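Side-chain contacts in mandelate racemase/muconate lactonizing enzyme-like protein (Rubrobacter xylanophilus DSM 9941, PDB 3CYJ), which is of unknown function but belongs to the enolase superfamily, joining an N-terminal capping domain to a C-terminal barrel domain that holds a sodium ion: residues T34-V39 and A323-L328; L76-V81 and D111-L116; P255-L260 and L281-I286. One frame throughout, in Å; residues are numbered along the deposited sequence.

Interaction 1. Residues T34-V39 and A323-L328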
loop_
_atom_site.group_PDB
_atom_site.type_symbol
_atom_site.label_atom_id
_atom_site.label_comp_id
_atom_site.label_asym_id
_atom_site.label_seq_id
_atom_site.Cartn_x
_atom_site.Cartn_y
_atom_site.Cartn_z
ATOM N N THR A 34 -32.510 15.437 -28.017
ATOM C CA THR A 34 -31.651 14.247 -28.099
ATOM C C THR A 34 -31.293 13.970 -29.537
ATOM O O THR A 34 -32.159 14.008 -30.392
ATOM C CB THR A 34 -32.411 12.969 -27.624
ATOM O OG1 THR A 34 -32.911 13.176 -26.305
ATOM C CG2 THR A 34 -31.500 11.717 -27.651
ATOM N N THR A 35 -30.033 13.638 -29.792
ATOM C CA THR A 35 -29.624 13.226 -31.110
ATOM C C THR A 35 -29.231 11.734 -31.119
ATOM O O THR A 35 -28.341 11.321 -30.381
ATOM C CB THR A 35 -28.484 14.099 -31.628
ATOM O OG1 THR A 35 -28.939 15.457 -31.711
ATOM C CG2 THR A 35 -28.062 13.631 -32.974
ATOM N N MET A 36 -29.933 10.948 -31.942
ATOM C CA MET A 36 -29.587 9.596 -32.222
ATOM C C MET A 36 -28.823 9.465 -33.530
ATOM O O MET A 36 -29.244 9.978 -34.565
ATOM C CB MET A 36 -30.845 8.715 -32.244
ATOM C CG MET A 36 -30.556 7.221 -32.416
ATOM S SD MET A 36 -32.044 6.248 -32.956
ATOM C CE MET A 36 -32.893 6.207 -31.449
ATOM N N ILE A 37 -27.697 8.763 -33.506
ATOM C CA ILE A 37 -27.007 8.497 -34.744
ATOM C C ILE A 37 -27.268 7.039 -35.084
ATOM O O ILE A 37 -27.090 6.180 -34.231
ATOM C CB ILE A 37 -25.486 8.832 -34.671
ATOM C CG1 ILE A 37 -25.272 10.310 -34.277
ATOM C CG2 ILE A 37 -24.802 8.504 -35.996
ATOM C CD1 ILE A 37 -25.324 10.566 -32.748
ATOM N N LEU A 38 -27.689 6.764 -36.324
ATOM C CA LEU A 38 -28.203 5.446 -36.659
ATOM C C LEU A 38 -27.349 4.830 -37.749
ATOM O O LEU A 38 -27.093 5.476 -38.771
ATOM C CB LEU A 38 -29.690 5.516 -37.117
ATOM C CG LEU A 38 -30.262 4.111 -37.535
ATOM C CD1 LEU A 38 -30.622 3.185 -36.328
ATOM C CD2 LEU A 38 -31.412 4.306 -38.468
ATOM N N VAL A 39 -26.874 3.613 -37.517
ATOM C CA VAL A 39 -26.116 2.900 -38.523
ATOM C C VAL A 39 -26.943 1.724 -39.043
ATOM O O VAL A 39 -27.592 0.986 -38.248
ATOM C CB VAL A 39 -24.732 2.417 -37.953
ATOM C CG1 VAL A 39 -23.925 1.588 -38.969
ATOM C CG2 VAL A 39 -23.918 3.622 -37.441
ATOM N N ALA A 323 -36.202 5.943 -24.020
ATOM C CA ALA A 323 -37.440 5.197 -24.194
ATOM C C ALA A 323 -38.381 5.955 -25.167
ATOM O O ALA A 323 -38.832 5.416 -26.181
ATOM C CB ALA A 323 -38.119 4.983 -22.851
ATOM N N ARG A 324 -38.616 7.220 -24.879
ATOM C CA ARG A 324 -39.502 8.051 -25.707
ATOM C C ARG A 324 -39.017 8.188 -27.156
ATOM O O ARG A 324 -39.766 7.960 -28.082
ATOM C CB ARG A 324 -39.664 9.424 -25.052
ATOM C CG ARG A 324 -40.424 10.473 -25.865
ATOM C CD ARG A 324 -40.527 11.779 -25.021
ATOM N NE ARG A 324 -41.278 12.802 -25.732
ATOM C CZ ARG A 324 -40.740 13.686 -26.562
ATOM N NH1 ARG A 324 -39.425 13.717 -26.758
ATOM N NH2 ARG A 324 -41.531 14.545 -27.199
ATOM N N VAL A 325 -37.754 8.539 -27.365
ATOM C CA VAL A 325 -37.185 8.608 -28.725
ATOM C C VAL A 325 -37.238 7.252 -29.451
ATOM O O VAL A 325 -37.417 7.199 -30.658
ATOM C CB VAL A 325 -35.720 9.149 -28.668
ATOM C CG1 VAL A 325 -34.884 8.808 -29.944
ATOM C CG2 VAL A 325 -35.711 10.642 -28.381
ATOM N N GLU A 326 -37.027 6.154 -28.724
ATOM C CA GLU A 326 -37.052 4.835 -29.341
ATOM C C GLU A 326 -38.490 4.443 -29.798
ATOM O O GLU A 326 -38.634 3.913 -30.875
ATOM C CB GLU A 326 -36.367 3.786 -28.439
ATOM C CG GLU A 326 -34.834 3.906 -28.454
ATOM C CD GLU A 326 -34.108 3.496 -27.128
ATOM O OE1 GLU A 326 -34.676 2.759 -26.297
ATOM O OE2 GLU A 326 -32.935 3.901 -26.942
ATOM N N ARG A 327 -39.521 4.741 -28.994
ATOM C CA ARG A 327 -40.912 4.433 -29.341
ATOM C C ARG A 327 -41.383 5.299 -30.503
ATOM O O ARG A 327 -42.190 4.869 -31.332
ATOM C CB ARG A 327 -41.879 4.632 -28.138
ATOM N N LEU A 328 -40.898 6.533 -30.546
ATOM C CA LEU A 328 -41.218 7.477 -31.579
ATOM C C LEU A 328 -40.580 7.085 -32.902
ATOM O O LEU A 328 -41.193 7.253 -33.951
ATOM C CB LEU A 328 -40.681 8.833 -31.137
ATOM C CG LEU A 328 -41.024 10.145 -31.852
ATOM C CD1 LEU A 328 -42.552 10.370 -32.018
ATOM C CD2 LEU A 328 -40.385 11.334 -31.093
#

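Interaction 2. Residues L76-V81 and D111-L116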
loop_
_atom_site.group_PDB
_atom_site.type_symbol
_atom_site.label_atom_id
_atom_site.label_comp_id
_atom_site.label_asym_id
_atom_site.label_seq_id
_atom_site.Cartn_x
_atom_site.Cartn_y
_atom_site.Cartn_z
ATOM N N LEU A 76 -20.455 -12.656 -40.127
ATOM C CA LEU A 76 -20.724 -13.539 -39.002
ATOM C C LEU A 76 -19.817 -13.287 -37.799
ATOM O O LEU A 76 -19.940 -13.948 -36.773
ATOM C CB LEU A 76 -20.559 -14.994 -39.431
ATOM C CG LEU A 76 -21.690 -15.654 -40.259
ATOM C CD1 LEU A 76 -21.502 -17.194 -40.240
ATOM C CD2 LEU A 76 -23.122 -15.290 -39.785
ATOM N N SER A 77 -18.888 -12.338 -37.913
ATOM C CA SER A 77 -17.906 -12.151 -36.860
ATOM C C SER A 77 -17.750 -10.681 -36.450
ATOM O O SER A 77 -16.705 -10.096 -36.657
ATOM C CB SER A 77 -16.550 -12.697 -37.305
ATOM O OG SER A 77 -16.590 -14.098 -37.297
ATOM N N PRO A 78 -18.782 -10.094 -35.845
ATOM C CA PRO A 78 -18.686 -8.683 -35.475
ATOM C C PRO A 78 -17.438 -8.331 -34.632
ATOM O O PRO A 78 -16.796 -7.317 -34.904
ATOM C CB PRO A 78 -20.000 -8.428 -34.727
ATOM C CG PRO A 78 -20.948 -9.486 -35.302
ATOM C CD PRO A 78 -20.132 -10.650 -35.652
ATOM N N PRO A 79 -17.036 -9.197 -33.676
ATOM C CA PRO A 79 -15.879 -8.805 -32.862
ATOM C C PRO A 79 -14.564 -8.659 -33.648
ATOM O O PRO A 79 -13.737 -7.786 -33.310
ATOM C CB PRO A 79 -15.798 -9.937 -31.811
ATOM C CG PRO A 79 -17.137 -10.515 -31.747
ATOM C CD PRO A 79 -17.673 -10.427 -33.151
ATOM N N ALA A 80 -14.366 -9.478 -34.688
ATOM C CA ALA A 80 -13.183 -9.299 -35.541
ATOM C C ALA A 80 -13.162 -7.917 -36.194
ATOM O O ALA A 80 -12.080 -7.355 -36.412
ATOM C CB ALA A 80 -13.111 -10.357 -36.629
ATOM N N VAL A 81 -14.334 -7.381 -36.516
ATOM C CA VAL A 81 -14.370 -6.029 -37.096
ATOM C C VAL A 81 -14.075 -4.978 -36.004
ATOM O O VAL A 81 -13.311 -4.008 -36.220
ATOM C CB VAL A 81 -15.754 -5.749 -37.740
ATOM C CG1 VAL A 81 -15.755 -4.380 -38.475
ATOM C CG2 VAL A 81 -16.140 -6.915 -38.649
ATOM N N ASP A 111 -26.707 -7.021 -34.678
ATOM C CA ASP A 111 -28.079 -7.075 -35.220
ATOM C C ASP A 111 -28.076 -7.820 -36.564
ATOM O O ASP A 111 -28.824 -8.779 -36.782
ATOM C CB ASP A 111 -28.679 -5.695 -35.390
ATOM C CG ASP A 111 -30.232 -5.734 -35.570
ATOM O OD1 ASP A 111 -30.916 -6.613 -34.970
ATOM O OD2 ASP A 111 -30.788 -4.888 -36.295
ATOM N N LEU A 112 -27.212 -7.394 -37.467
ATOM C CA LEU A 112 -27.066 -8.096 -38.728
ATOM C C LEU A 112 -26.742 -9.589 -38.540
ATOM O O LEU A 112 -27.348 -10.417 -39.187
ATOM C CB LEU A 112 -26.022 -7.404 -39.627
ATOM C CG LEU A 112 -25.798 -8.053 -40.996
ATOM C CD1 LEU A 112 -27.118 -7.946 -41.847
ATOM C CD2 LEU A 112 -24.493 -7.503 -41.731
ATOM N N LYS A 113 -25.758 -9.937 -37.708
ATOM C CA LYS A 113 -25.455 -11.346 -37.509
ATOM C C LYS A 113 -26.713 -12.110 -37.011
ATOM O O LYS A 113 -27.020 -13.162 -37.510
ATOM C CB LYS A 113 -24.261 -11.570 -36.573
ATOM C CG LYS A 113 -23.883 -13.075 -36.363
ATOM C CD LYS A 113 -23.111 -13.354 -35.049
ATOM C CE LYS A 113 -22.388 -14.734 -35.052
ATOM N NZ LYS A 113 -22.008 -15.246 -33.661
ATOM N N ALA A 114 -27.433 -11.555 -36.053
ATOM C CA ALA A 114 -28.554 -12.242 -35.444
ATOM C C ALA A 114 -29.660 -12.546 -36.492
ATOM O O ALA A 114 -30.169 -13.684 -36.569
ATOM C CB ALA A 114 -29.103 -11.408 -34.277
ATOM N N ARG A 115 -29.998 -11.512 -37.273
ATOM C CA ARG A 115 -30.881 -11.565 -38.457
ATOM C C ARG A 115 -30.478 -12.587 -39.525
ATOM O O ARG A 115 -31.334 -13.345 -39.969
ATOM C CB ARG A 115 -31.096 -10.169 -39.068
ATOM C CG ARG A 115 -32.018 -9.348 -38.199
ATOM C CD ARG A 115 -32.007 -7.866 -38.509
ATOM N NE ARG A 115 -32.849 -7.094 -37.577
ATOM C CZ ARG A 115 -34.188 -7.041 -37.607
ATOM N NH1 ARG A 115 -34.868 -7.760 -38.487
ATOM N NH2 ARG A 115 -34.863 -6.294 -36.743
ATOM N N LEU A 116 -29.194 -12.657 -39.877
ATOM C CA LEU A 116 -28.701 -13.688 -40.803
ATOM C C LEU A 116 -28.906 -15.087 -40.251
ATOM O O LEU A 116 -29.026 -16.062 -41.010
ATOM C CB LEU A 116 -27.205 -13.520 -41.132
ATOM C CG LEU A 116 -26.773 -12.336 -41.999
ATOM C CD1 LEU A 116 -25.229 -12.218 -41.957
ATOM C CD2 LEU A 116 -27.347 -12.462 -43.444
HETATM O O HOH W 1 -19.067 -13.865 -33.764
#

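Interaction 3. Residues P255-L260 and L281-I286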
loop_
_atom_site.group_PDB
_atom_site.type_symbol
_atom_site.label_atom_id
_atom_site.label_comp_id
_atom_site.label_asym_id
_atom_site.label_seq_id
_atom_site.Cartn_x
_atom_site.Cartn_y
_atom_site.Cartn_z
ATOM N N PRO A 255 -9.185 -1.316 -18.674
ATOM C CA PRO A 255 -8.419 -0.982 -17.471
ATOM C C PRO A 255 -9.057 0.183 -16.700
ATOM O O PRO A 255 -8.911 0.255 -15.450
ATOM C CB PRO A 255 -7.024 -0.606 -17.994
ATOM C CG PRO A 255 -6.967 -1.062 -19.375
ATOM C CD PRO A 255 -8.375 -1.227 -19.904
ATOM N N GLN A 256 -9.756 1.075 -17.416
ATOM C CA GLN A 256 -10.561 2.120 -16.751
ATOM C C GLN A 256 -11.728 1.544 -15.929
ATOM O O GLN A 256 -11.889 1.879 -14.761
ATOM C CB GLN A 256 -11.083 3.153 -17.748
ATOM C CG GLN A 256 -10.053 4.172 -18.079
ATOM C CD GLN A 256 -10.431 4.968 -19.295
ATOM O OE1 GLN A 256 -11.577 4.887 -19.775
ATOM N NE2 GLN A 256 -9.472 5.755 -19.809
ATOM N N LEU A 257 -12.507 0.656 -16.542
ATOM C CA LEU A 257 -13.549 -0.104 -15.827
ATOM C C LEU A 257 -12.962 -0.894 -14.664
ATOM O O LEU A 257 -13.518 -0.903 -13.556
ATOM C CB LEU A 257 -14.303 -1.021 -16.772
ATOM C CG LEU A 257 -15.320 -0.289 -17.641
ATOM C CD1 LEU A 257 -16.141 -1.290 -18.422
ATOM C CD2 LEU A 257 -16.246 0.677 -16.854
ATOM N N HIS A 258 -11.804 -1.500 -14.916
ATOM C CA HIS A 258 -11.073 -2.193 -13.890
ATOM C C HIS A 258 -10.636 -1.281 -12.711
ATOM O O HIS A 258 -10.648 -1.699 -11.556
ATOM C CB HIS A 258 -9.848 -2.871 -14.519
ATOM C CG HIS A 258 -8.895 -3.413 -13.512
ATOM N ND1 HIS A 258 -7.855 -2.664 -13.005
ATOM C CD2 HIS A 258 -8.857 -4.605 -12.860
ATOM C CE1 HIS A 258 -7.199 -3.380 -12.100
ATOM N NE2 HIS A 258 -7.792 -4.558 -11.986
ATOM N N ASP A 259 -10.176 -0.060 -13.012
ATOM C CA ASP A 259 -9.882 0.908 -11.949
ATOM C C ASP A 259 -11.182 1.306 -11.239
ATOM O O ASP A 259 -11.240 1.314 -10.022
ATOM C CB ASP A 259 -9.176 2.144 -12.492
ATOM C CG ASP A 259 -7.701 1.857 -12.953
ATOM O OD1 ASP A 259 -7.071 0.868 -12.471
ATOM O OD2 ASP A 259 -7.194 2.638 -13.815
ATOM N N LEU A 260 -12.235 1.609 -11.989
ATOM C CA LEU A 260 -13.517 1.981 -11.350
ATOM C C LEU A 260 -14.077 0.873 -10.451
ATOM O O LEU A 260 -14.546 1.178 -9.378
ATOM C CB LEU A 260 -14.564 2.327 -12.397
ATOM C CG LEU A 260 -15.771 3.108 -11.913
ATOM C CD1 LEU A 260 -15.302 4.395 -11.238
ATOM C CD2 LEU A 260 -16.697 3.440 -13.088
ATOM N N LEU A 281 -19.649 -7.438 -23.505
ATOM C CA LEU A 281 -19.417 -8.854 -23.199
ATOM C C LEU A 281 -18.248 -9.041 -22.247
ATOM O O LEU A 281 -18.098 -10.078 -21.578
ATOM C CB LEU A 281 -19.155 -9.638 -24.504
ATOM C CG LEU A 281 -20.436 -9.949 -25.287
ATOM C CD1 LEU A 281 -20.169 -10.421 -26.723
ATOM C CD2 LEU A 281 -21.267 -10.973 -24.512
ATOM N N ARG A 282 -17.405 -8.024 -22.182
ATOM C CA ARG A 282 -16.232 -8.086 -21.336
ATOM C C ARG A 282 -16.536 -7.653 -19.913
ATOM O O ARG A 282 -15.726 -7.843 -19.020
ATOM C CB ARG A 282 -15.173 -7.185 -21.906
ATOM C CG ARG A 282 -14.397 -7.923 -22.926
ATOM C CD ARG A 282 -14.911 -7.717 -24.375
ATOM N NE ARG A 282 -13.874 -8.206 -25.273
ATOM C CZ ARG A 282 -12.765 -7.527 -25.540
ATOM N NH1 ARG A 282 -11.859 -8.064 -26.320
ATOM N NH2 ARG A 282 -12.557 -6.314 -25.019
ATOM N N VAL A 283 -17.729 -7.128 -19.697
ATOM C CA VAL A 283 -18.043 -6.451 -18.469
ATOM C C VAL A 283 -18.285 -7.409 -17.324
ATOM O O VAL A 283 -17.862 -7.138 -16.190
ATOM C CB VAL A 283 -19.234 -5.479 -18.687
ATOM C CG1 VAL A 283 -20.162 -5.493 -17.503
ATOM C CG2 VAL A 283 -18.706 -4.100 -19.011
ATOM N N ASP A 284 -18.917 -8.540 -17.626
ATOM C CA ASP A 284 -19.041 -9.647 -16.647
ATOM C C ASP A 284 -17.721 -10.052 -16.001
ATOM O O ASP A 284 -17.625 -10.198 -14.781
ATOM C CB ASP A 284 -19.582 -10.886 -17.343
ATOM C CG ASP A 284 -20.993 -11.215 -16.942
ATOM O OD1 ASP A 284 -21.451 -10.658 -15.935
ATOM O OD2 ASP A 284 -21.615 -12.070 -17.629
ATOM N N GLY A 285 -16.697 -10.226 -16.830
ATOM C CA GLY A 285 -15.384 -10.577 -16.355
ATOM C C GLY A 285 -14.854 -9.545 -15.401
ATOM O O GLY A 285 -14.197 -9.892 -14.423
ATOM N N ILE A 286 -15.134 -8.263 -15.647
ATOM C CA ILE A 286 -14.715 -7.270 -14.659
ATOM C C ILE A 286 -15.553 -7.377 -13.408
ATOM O O ILE A 286 -15.039 -7.389 -12.300
ATOM C CB ILE A 286 -14.705 -5.815 -15.199
ATOM C CG1 ILE A 286 -13.727 -5.679 -16.378
ATOM C CG2 ILE A 286 -14.338 -4.870 -14.097
ATOM C CD1 ILE A 286 -12.345 -5.588 -15.983
#

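Interaction 1. Residues T34-V39 and A323-L328
Thr34 and Val325 bring the backbones nearest each other, CA of Thr34 to CA of Val325 at 7.9 Å, where strand 34-39 and helix 323-328 pass with axes 10.2 Å apart at a crossing angle of -55°. This is a seam between the two domains of the enolase fold: the strand lies in the antiparallel sheet of the capping domain, and the helix follows the eighth parallel strand, 313-319, of the barrel. Alternation along the strand turns Thr34 and Met36 toward the helix and Thr35 away from it.

From the helix side, Val325 offers one branch to each strand residue. Its CG1, anti to the backbone N (chi1 160°), meets Met36 CE at 3.6 Å, while CG2 approaches Thr34 CB at 4.1 Å. Beta-branched residues suit both places: valine spreads two methyls close to the helix backbone, and threonine, at home in a strand, presents its CB to one of them. Met36 spans a wider gap. An extended start (chi1 -175°) takes the sulfur away from the strand, and the bend at chi3 then swings CE onto Val325 CG1; the two side chains lie alongside one another, pointing opposite ways. Tyr51, Tyr53 and Phe330 also pack on Met36, and its flexible thioether fits among these aromatic rings and the aliphatic part of Glu326.

Glu326 is buried, and its carboxylate is satisfied beyond the two segments: OE2 is hydrogen-bonded to Tyr53 OH and OE1 to the backbone N of Ala301. Its aliphatic part faces the methionine, with Glu326 CG 4.2 Å from Met36 CE.

Interaction 2. Residues L76-V81 and D111-L116
Leu76 and Pro78 meet Lys113 in the helical part of the capping domain, where the entry to helix 78-88 lies against the last turns of helix 97-116. The long chain of Lys113 carries the contact. With CG anti to the backbone N (chi1 -179°) and every later torsion extended, it runs at about a right angle across both Leu76 and Pro78. Lysine suits the place because its methylenes supply apolar surface here while its charged end reaches another subunit: Lys113 CD lies 4.1 Å from Pro78 CD, and Lys113 CG is equally far from Leu76 CD2. Proline suits the first turn of a helix, where no backbone N-H is needed for an i to i-4 bond, and its compact ring packs well against the alkyl chain. Leu76 also reaches Leu116, CD2 to CD1 at 4.3 Å, two branched apolar ends meeting beside the lysine.

Farther out, Lys113 CE comes within 3.1 Å of Leu76 O, an approach that the positive charge nearby probably favours. A water donates to the same Leu76 O at 3.1 Å and weakly accepts from Lys113 NZ at 3.3 Å. The stronger partner of Lys113 NZ is the backbone O of Asp123 of the second subunit, a hydrogen bond that places the contact at a subunit interface.

Among the neighbouring elements, Leu109 and Trp110 of helix 97-116 pack on Pro78, and Arg46 of strand 46-53 touches Leu116.

Interaction 3. Residues P255-L260 and L281-I286
The imidazole of His258, whose CB touches Ile286, has Pro255 O of the preceding turn at its edge, in the ring plane. The ring of His290 in the same chain meets the His258 ring with the planes at about 70°, and His290 of the second subunit makes an edge-to-face contact with it. A flat ring that packs by either face or edge suits such a junction between subunits. CG of His258 is anti to the backbone N (chi1 170°), and it is the root of the side chain, not the ring, that touches the other helix: His258 CB lies 4.0 Å from Ile286 CD1.

Ile286 approaches with both branches. CD1 also comes to 4.2 Å from His258 CA, so the end of the longer branch rests against the start of the histidine, and CG2 faces the backbone at 4.1 Å from Leu257 O. The two branches thus straddle consecutive residues of the facing helix, a task for which a beta-branched, apolar side chain is well shaped.

The helices are neighbours on the outside of the (beta/alpha)7beta barrel of the enolase superfamily: helix 254-261 links strands 244-247 and 266-269, and helix 283-290 leads from the latter toward strand 294-296. Leu267, on the strand between, touches both Leu257 and Ile286, extending the hydrophobic layer between barrel wall and helices.

The side chain of Leu257 is about 13 Å from the sodium ion bound by Asp194, Glu221 and Glu222. Leucine holds its methyls two bonds beyond CB and can cover a gap that the shorter valine does not; Leu257 and Val283 meet at a slant, with Leu257 CD1 3.8 Å from Val283 CG2.

From the N terminus, the chain first passes through strand 34-39, which opens interaction 1 and meets its partner with 283 residues in between. Interaction 2 closes a short, largely helical loop of 29 residues within the capping domain. The chain then enters the barrel, where interaction 3 closes a loop of 20 residues containing strand 266-269. Helix 323-328 finally returns to the strand. Interactions 2 and 3 therefore follow each other in series, both inside the span of interaction 1, and none cross. Interaction 1 ties the domains together; the other two each work within one domain, lie with centres 23 Å apart, and touch the second subunit.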